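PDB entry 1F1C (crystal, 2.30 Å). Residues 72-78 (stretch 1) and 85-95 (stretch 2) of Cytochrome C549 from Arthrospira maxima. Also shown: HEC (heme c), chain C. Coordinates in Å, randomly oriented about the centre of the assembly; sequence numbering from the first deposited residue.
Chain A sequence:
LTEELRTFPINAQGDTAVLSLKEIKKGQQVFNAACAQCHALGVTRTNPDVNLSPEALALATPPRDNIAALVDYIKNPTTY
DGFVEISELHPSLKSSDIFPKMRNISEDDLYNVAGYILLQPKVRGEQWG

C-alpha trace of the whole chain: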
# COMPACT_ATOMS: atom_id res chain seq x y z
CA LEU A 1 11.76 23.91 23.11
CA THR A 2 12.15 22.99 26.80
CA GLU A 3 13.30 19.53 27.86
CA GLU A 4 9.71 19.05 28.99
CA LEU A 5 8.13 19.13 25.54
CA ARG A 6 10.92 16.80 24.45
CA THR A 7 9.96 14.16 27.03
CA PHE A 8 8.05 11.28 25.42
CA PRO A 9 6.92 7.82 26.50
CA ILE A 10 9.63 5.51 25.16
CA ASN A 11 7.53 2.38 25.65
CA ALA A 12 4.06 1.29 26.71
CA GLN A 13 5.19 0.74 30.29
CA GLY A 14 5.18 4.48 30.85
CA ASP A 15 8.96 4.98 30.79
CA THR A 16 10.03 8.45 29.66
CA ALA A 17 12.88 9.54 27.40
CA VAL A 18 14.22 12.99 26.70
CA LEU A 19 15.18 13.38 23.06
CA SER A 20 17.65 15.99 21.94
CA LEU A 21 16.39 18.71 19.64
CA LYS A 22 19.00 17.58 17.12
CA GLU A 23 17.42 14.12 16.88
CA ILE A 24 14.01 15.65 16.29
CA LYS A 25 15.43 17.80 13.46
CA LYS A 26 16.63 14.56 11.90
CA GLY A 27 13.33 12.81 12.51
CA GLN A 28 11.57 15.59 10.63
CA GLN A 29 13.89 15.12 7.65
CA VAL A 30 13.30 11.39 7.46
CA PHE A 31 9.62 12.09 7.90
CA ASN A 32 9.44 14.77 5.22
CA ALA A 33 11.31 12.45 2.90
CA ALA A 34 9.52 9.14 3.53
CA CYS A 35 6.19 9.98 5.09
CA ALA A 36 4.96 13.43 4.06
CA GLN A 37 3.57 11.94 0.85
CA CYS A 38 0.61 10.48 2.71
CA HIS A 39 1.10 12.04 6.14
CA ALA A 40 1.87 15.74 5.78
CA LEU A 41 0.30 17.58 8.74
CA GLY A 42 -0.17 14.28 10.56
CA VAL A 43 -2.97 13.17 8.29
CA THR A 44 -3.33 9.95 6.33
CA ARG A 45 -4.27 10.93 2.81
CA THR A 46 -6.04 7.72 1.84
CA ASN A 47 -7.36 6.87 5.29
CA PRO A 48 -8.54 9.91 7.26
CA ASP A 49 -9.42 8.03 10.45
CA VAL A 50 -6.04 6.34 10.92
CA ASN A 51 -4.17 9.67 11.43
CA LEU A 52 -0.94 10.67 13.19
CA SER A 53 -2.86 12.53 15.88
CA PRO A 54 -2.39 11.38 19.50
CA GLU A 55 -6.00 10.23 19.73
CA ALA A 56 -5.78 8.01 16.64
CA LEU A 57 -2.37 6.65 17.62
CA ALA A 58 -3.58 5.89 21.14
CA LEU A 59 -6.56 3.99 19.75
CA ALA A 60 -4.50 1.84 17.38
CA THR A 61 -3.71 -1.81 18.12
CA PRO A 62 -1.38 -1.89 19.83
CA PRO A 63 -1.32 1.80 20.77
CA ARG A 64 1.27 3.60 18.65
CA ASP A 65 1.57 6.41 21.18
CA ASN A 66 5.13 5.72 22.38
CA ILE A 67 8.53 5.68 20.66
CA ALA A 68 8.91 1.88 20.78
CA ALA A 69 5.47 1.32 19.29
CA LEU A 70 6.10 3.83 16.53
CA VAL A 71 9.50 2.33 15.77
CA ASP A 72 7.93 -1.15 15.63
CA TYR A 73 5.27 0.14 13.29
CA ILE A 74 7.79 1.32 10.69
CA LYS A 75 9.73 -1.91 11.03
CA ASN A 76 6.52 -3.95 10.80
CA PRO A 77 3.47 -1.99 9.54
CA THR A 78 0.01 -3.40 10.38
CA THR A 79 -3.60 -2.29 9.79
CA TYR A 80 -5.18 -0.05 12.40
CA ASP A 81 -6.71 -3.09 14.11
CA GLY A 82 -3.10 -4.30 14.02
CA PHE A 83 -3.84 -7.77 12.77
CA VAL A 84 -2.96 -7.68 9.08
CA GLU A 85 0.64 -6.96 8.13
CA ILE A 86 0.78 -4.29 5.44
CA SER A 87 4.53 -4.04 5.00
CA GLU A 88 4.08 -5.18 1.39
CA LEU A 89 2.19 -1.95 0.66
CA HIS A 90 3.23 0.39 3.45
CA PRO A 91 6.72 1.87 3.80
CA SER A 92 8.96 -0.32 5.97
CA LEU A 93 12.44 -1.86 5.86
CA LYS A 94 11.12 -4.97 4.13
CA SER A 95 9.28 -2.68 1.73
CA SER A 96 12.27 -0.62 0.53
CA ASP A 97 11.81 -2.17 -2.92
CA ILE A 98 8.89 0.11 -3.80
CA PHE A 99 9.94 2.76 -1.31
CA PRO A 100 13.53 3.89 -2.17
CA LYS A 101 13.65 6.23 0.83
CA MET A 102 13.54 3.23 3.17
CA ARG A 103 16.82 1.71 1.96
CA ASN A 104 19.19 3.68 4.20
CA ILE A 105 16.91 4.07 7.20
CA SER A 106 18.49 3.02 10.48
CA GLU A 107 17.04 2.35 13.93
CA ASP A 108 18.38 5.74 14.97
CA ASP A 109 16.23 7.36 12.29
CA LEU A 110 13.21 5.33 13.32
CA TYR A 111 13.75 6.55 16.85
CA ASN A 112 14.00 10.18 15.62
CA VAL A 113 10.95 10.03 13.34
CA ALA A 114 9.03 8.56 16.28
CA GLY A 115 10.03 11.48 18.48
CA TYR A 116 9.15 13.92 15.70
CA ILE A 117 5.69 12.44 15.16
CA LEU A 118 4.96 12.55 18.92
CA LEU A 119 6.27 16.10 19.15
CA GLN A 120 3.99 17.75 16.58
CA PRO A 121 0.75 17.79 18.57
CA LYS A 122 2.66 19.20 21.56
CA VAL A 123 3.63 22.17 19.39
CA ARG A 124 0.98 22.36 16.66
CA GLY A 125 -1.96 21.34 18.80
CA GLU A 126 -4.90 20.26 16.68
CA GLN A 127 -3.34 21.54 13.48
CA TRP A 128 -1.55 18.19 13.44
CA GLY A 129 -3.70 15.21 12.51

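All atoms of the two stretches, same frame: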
# COMPACT_ATOMS: atom_id res chain seq x y z
N ASP A 72 8.38 0.18 16.03
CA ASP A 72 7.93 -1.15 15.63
C ASP A 72 7.07 -1.05 14.39
O ASP A 72 7.21 -1.85 13.45
CB ASP A 72 7.09 -1.79 16.74
CG ASP A 72 6.49 -3.14 16.33
OD1 ASP A 72 5.27 -3.33 16.53
OD2 ASP A 72 7.23 -4.00 15.82
N TYR A 73 6.17 -0.08 14.40
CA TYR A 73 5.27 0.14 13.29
C TYR A 73 5.99 0.29 11.96
O TYR A 73 5.60 -0.32 10.96
CB TYR A 73 4.40 1.38 13.52
CG TYR A 73 3.32 1.49 12.49
CD1 TYR A 73 2.10 0.82 12.66
CD2 TYR A 73 3.55 2.15 11.29
CE1 TYR A 73 1.13 0.82 11.65
CE2 TYR A 73 2.60 2.15 10.27
CZ TYR A 73 1.39 1.49 10.46
OH TYR A 73 0.45 1.50 9.46
N ILE A 74 7.04 1.11 11.93
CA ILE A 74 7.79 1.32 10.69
C ILE A 74 8.53 0.06 10.30
O ILE A 74 8.66 -0.25 9.11
CB ILE A 74 8.78 2.48 10.82
CG1 ILE A 74 8.02 3.75 11.20
CG2 ILE A 74 9.54 2.66 9.51
CD1 ILE A 74 8.91 4.88 11.69
N LYS A 75 9.02 -0.67 11.29
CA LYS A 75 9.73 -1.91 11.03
C LYS A 75 8.74 -2.99 10.58
O LYS A 75 9.06 -3.85 9.76
CB LYS A 75 10.45 -2.39 12.29
CG LYS A 75 11.62 -1.51 12.71
CD LYS A 75 12.08 -1.79 14.13
CE LYS A 75 12.56 -3.22 14.32
NZ LYS A 75 13.76 -3.51 13.49
N ASN A 76 7.52 -2.94 11.12
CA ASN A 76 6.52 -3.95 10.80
C ASN A 76 5.11 -3.37 10.76
O ASN A 76 4.30 -3.62 11.66
CB ASN A 76 6.59 -5.06 11.85
CG ASN A 76 5.84 -6.30 11.43
OD1 ASN A 76 5.50 -7.13 12.27
ND2 ASN A 76 5.59 -6.44 10.13
N PRO A 77 4.79 -2.61 9.71
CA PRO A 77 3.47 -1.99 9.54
C PRO A 77 2.28 -2.96 9.57
O PRO A 77 2.31 -4.03 8.96
CB PRO A 77 3.59 -1.29 8.19
CG PRO A 77 5.04 -0.92 8.14
CD PRO A 77 5.71 -2.18 8.65
N THR A 78 1.22 -2.58 10.29
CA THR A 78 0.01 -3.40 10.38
C THR A 78 -1.23 -2.50 10.30
O THR A 78 -1.15 -1.31 10.62
CB THR A 78 -0.07 -4.17 11.70
OG1 THR A 78 -0.39 -3.25 12.75
CG2 THR A 78 1.25 -4.86 12.01
N GLU A 85 -0.64 -7.59 8.42
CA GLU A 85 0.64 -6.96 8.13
C GLU A 85 0.59 -6.30 6.76
O GLU A 85 0.32 -6.95 5.76
CB GLU A 85 1.73 -8.02 8.17
CG GLU A 85 3.12 -7.46 8.18
CD GLU A 85 4.12 -8.48 8.66
OE1 GLU A 85 4.00 -8.92 9.83
OE2 GLU A 85 5.02 -8.86 7.87
N ILE A 86 0.84 -5.00 6.71
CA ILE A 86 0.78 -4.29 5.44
C ILE A 86 2.12 -3.74 5.00
O ILE A 86 2.20 -2.70 4.34
CB ILE A 86 -0.24 -3.12 5.51
CG1 ILE A 86 0.12 -2.17 6.64
CG2 ILE A 86 -1.64 -3.66 5.77
CD1 ILE A 86 -0.83 -1.00 6.76
N SER A 87 3.18 -4.45 5.34
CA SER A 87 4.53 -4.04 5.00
C SER A 87 4.76 -4.14 3.49
O SER A 87 5.61 -3.45 2.93
CB SER A 87 5.55 -4.89 5.75
OG SER A 87 5.48 -6.24 5.31
N GLU A 88 4.00 -5.00 2.84
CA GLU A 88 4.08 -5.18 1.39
C GLU A 88 3.62 -3.92 0.64
O GLU A 88 4.03 -3.67 -0.51
CB GLU A 88 3.17 -6.33 0.96
CG GLU A 88 1.71 -6.02 1.28
CD GLU A 88 0.75 -7.04 0.71
OE1 GLU A 88 -0.48 -6.82 0.84
OE2 GLU A 88 1.21 -8.05 0.13
N LEU A 89 2.75 -3.14 1.27
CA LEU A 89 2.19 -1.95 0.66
C LEU A 89 2.46 -0.67 1.41
O LEU A 89 2.25 0.41 0.87
CB LEU A 89 0.68 -2.11 0.50
CG LEU A 89 0.27 -2.97 -0.68
CD1 LEU A 89 -1.21 -3.29 -0.61
CD2 LEU A 89 0.62 -2.23 -1.98
N HIS A 90 2.91 -0.80 2.66
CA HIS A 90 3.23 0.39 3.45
C HIS A 90 4.72 0.47 3.67
O HIS A 90 5.38 -0.54 3.88
CB HIS A 90 2.51 0.37 4.81
CG HIS A 90 2.73 1.61 5.63
ND1 HIS A 90 3.92 1.88 6.27
CD2 HIS A 90 1.90 2.64 5.93
CE1 HIS A 90 3.82 3.03 6.92
NE2 HIS A 90 2.60 3.52 6.73
N PRO A 91 5.29 1.69 3.60
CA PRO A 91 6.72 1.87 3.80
C PRO A 91 7.23 1.17 5.06
O PRO A 91 6.63 1.26 6.13
CB PRO A 91 6.86 3.39 3.88
CG PRO A 91 5.85 3.84 2.87
CD PRO A 91 4.65 2.96 3.22
N SER A 92 8.33 0.44 4.90
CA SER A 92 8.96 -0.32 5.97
C SER A 92 10.32 -0.75 5.43
O SER A 92 10.64 -0.49 4.27
CB SER A 92 8.15 -1.57 6.31
OG SER A 92 8.19 -2.51 5.24
N LEU A 93 11.11 -1.42 6.27
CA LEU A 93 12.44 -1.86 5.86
C LEU A 93 12.39 -3.08 4.96
O LEU A 93 13.35 -3.37 4.25
CB LEU A 93 13.31 -2.14 7.10
CG LEU A 93 13.67 -0.85 7.86
CD1 LEU A 93 14.28 -1.18 9.21
CD2 LEU A 93 14.62 -0.03 7.01
N LYS A 94 11.28 -3.80 4.97
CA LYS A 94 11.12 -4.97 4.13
C LYS A 94 10.28 -4.57 2.93
O LYS A 94 9.83 -5.40 2.14
CB LYS A 94 10.42 -6.09 4.90
CG LYS A 94 8.99 -5.77 5.29
CD LYS A 94 8.39 -6.85 6.18
CE LYS A 94 9.05 -6.88 7.55
NZ LYS A 94 8.36 -7.84 8.47
N SER A 95 10.09 -3.26 2.79
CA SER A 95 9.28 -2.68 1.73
C SER A 95 10.09 -1.67 0.90
O SER A 95 9.55 -1.01 0.01
CB SER A 95 8.07 -2.00 2.36
OG SER A 95 7.27 -1.34 1.41
FE HEC C . 1.93 5.59 6.98
CHA HEC C . -0.68 4.41 8.82
CHB HEC C . 3.68 6.21 9.95
CHC HEC C . 4.69 6.60 5.26
CHD HEC C . 0.07 5.46 4.16
NA HEC C . 1.61 5.29 8.93
C1A HEC C . 0.48 4.78 9.51
C2A HEC C . 0.61 4.82 10.94
C3A HEC C . 1.81 5.31 11.25
C4A HEC C . 2.41 5.65 10.01
CMA HEC C . 2.51 5.32 12.60
CAA HEC C . -0.40 4.34 11.93
CBA HEC C . -1.34 5.50 12.17
CGA HEC C . -2.28 5.22 13.30
O1A HEC C . -2.24 4.10 13.85
O2A HEC C . -3.07 6.12 13.65
NB HEC C . 3.77 6.22 7.48
C1B HEC C . 4.32 6.45 8.76
C2B HEC C . 5.69 6.84 8.68
C3B HEC C . 6.01 6.81 7.37
C4B HEC C . 4.81 6.50 6.63
CMB HEC C . 6.62 7.22 9.82
CAB HEC C . 7.29 7.01 6.86
CBB HEC C . 8.36 6.14 7.15
NC HEC C . 2.28 5.98 5.13
C1C HEC C . 3.47 6.41 4.57
C2C HEC C . 3.35 6.60 3.17
C3C HEC C . 2.08 6.23 2.82
C4C HEC C . 1.40 5.88 4.07
CMC HEC C . 4.41 7.19 2.23
CAC HEC C . 1.53 6.33 1.52
CBC HEC C . 2.10 5.62 0.41
ND HEC C . 0.11 4.99 6.56
C1D HEC C . -0.50 4.95 5.33
C2D HEC C . -1.82 4.43 5.41
C3D HEC C . -2.02 4.13 6.71
C4D HEC C . -0.84 4.51 7.44
CMD HEC C . -2.88 4.42 4.28
CAD HEC C . -3.25 3.44 7.31
CBD HEC C . -3.13 1.92 7.28
CGD HEC C . -4.31 1.22 7.95
O1D HEC C . -4.47 1.32 9.18
O2D HEC C . -5.09 0.55 7.24

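His90 ties this contact to the heme. Its NE2 binds HEC FE at 2.2 Å, and a second axial ligand comes from elsewhere in the structure. The other ring nitrogen is also engaged: His90 ND1 donates a hydrogen bond to Pro91 O at 2.8 Å. The metal bond and the hydrogen bond together restrain how the imidazole can turn.

Stretch 1 packs against this ring. The edge of Tyr73 meets the face of His90, with centroids 5.3 Å apart and planes at 88°. The closest atoms are Tyr73 CE2 and His90 CE1, at 3.7 Å. Tyr73 also has HEC C2A over one face of its ring, and its OH lies 3.2 Å from HEC CHA. The tyrosine therefore touches both the ligand histidine and the heme.

Pro77 has the largest covered area in the contact. Its CA-to-CB bond points toward stretch 2, so its ring fits among His90, Pro91, Ser92 and Ile86. Pro77 CG sits 3.5 Å from His90 ND1 and 3.4 Å from Pro91 O. Pro77 CD is 3.4 Å from Ser92 CB, and Pro77 CB meets Ile86 CG1 at 3.9 Å, an apolar contact. Ile86 CD1 in turn reaches HEC CBD at 3.8 Å.

One hydrogen bond crosses between the stretches. Ile86 N donates to Pro77 O at 2.9 Å, with an angle of 152°. Next to it, Thr78 and Glu85 form a single beta bridge, their CA atoms 4.3 Å apart. Glu85 CA also makes a CA-H...O contact with Pro77 O, at 3.5 Å.

The helix of stretch 1 runs through Lys75, and Asn76 is the first residue to leave helical geometry. Near this end, Ile74 O receives a CA-H...O contact from Ser92 CA at 3.2 Å.

Lys94 NZ forms a salt bridge with Glu85 OE2 at 3.5 Å, within stretch 2. Asn76 ND2 lies 3.5 Å from Lys94 NZ.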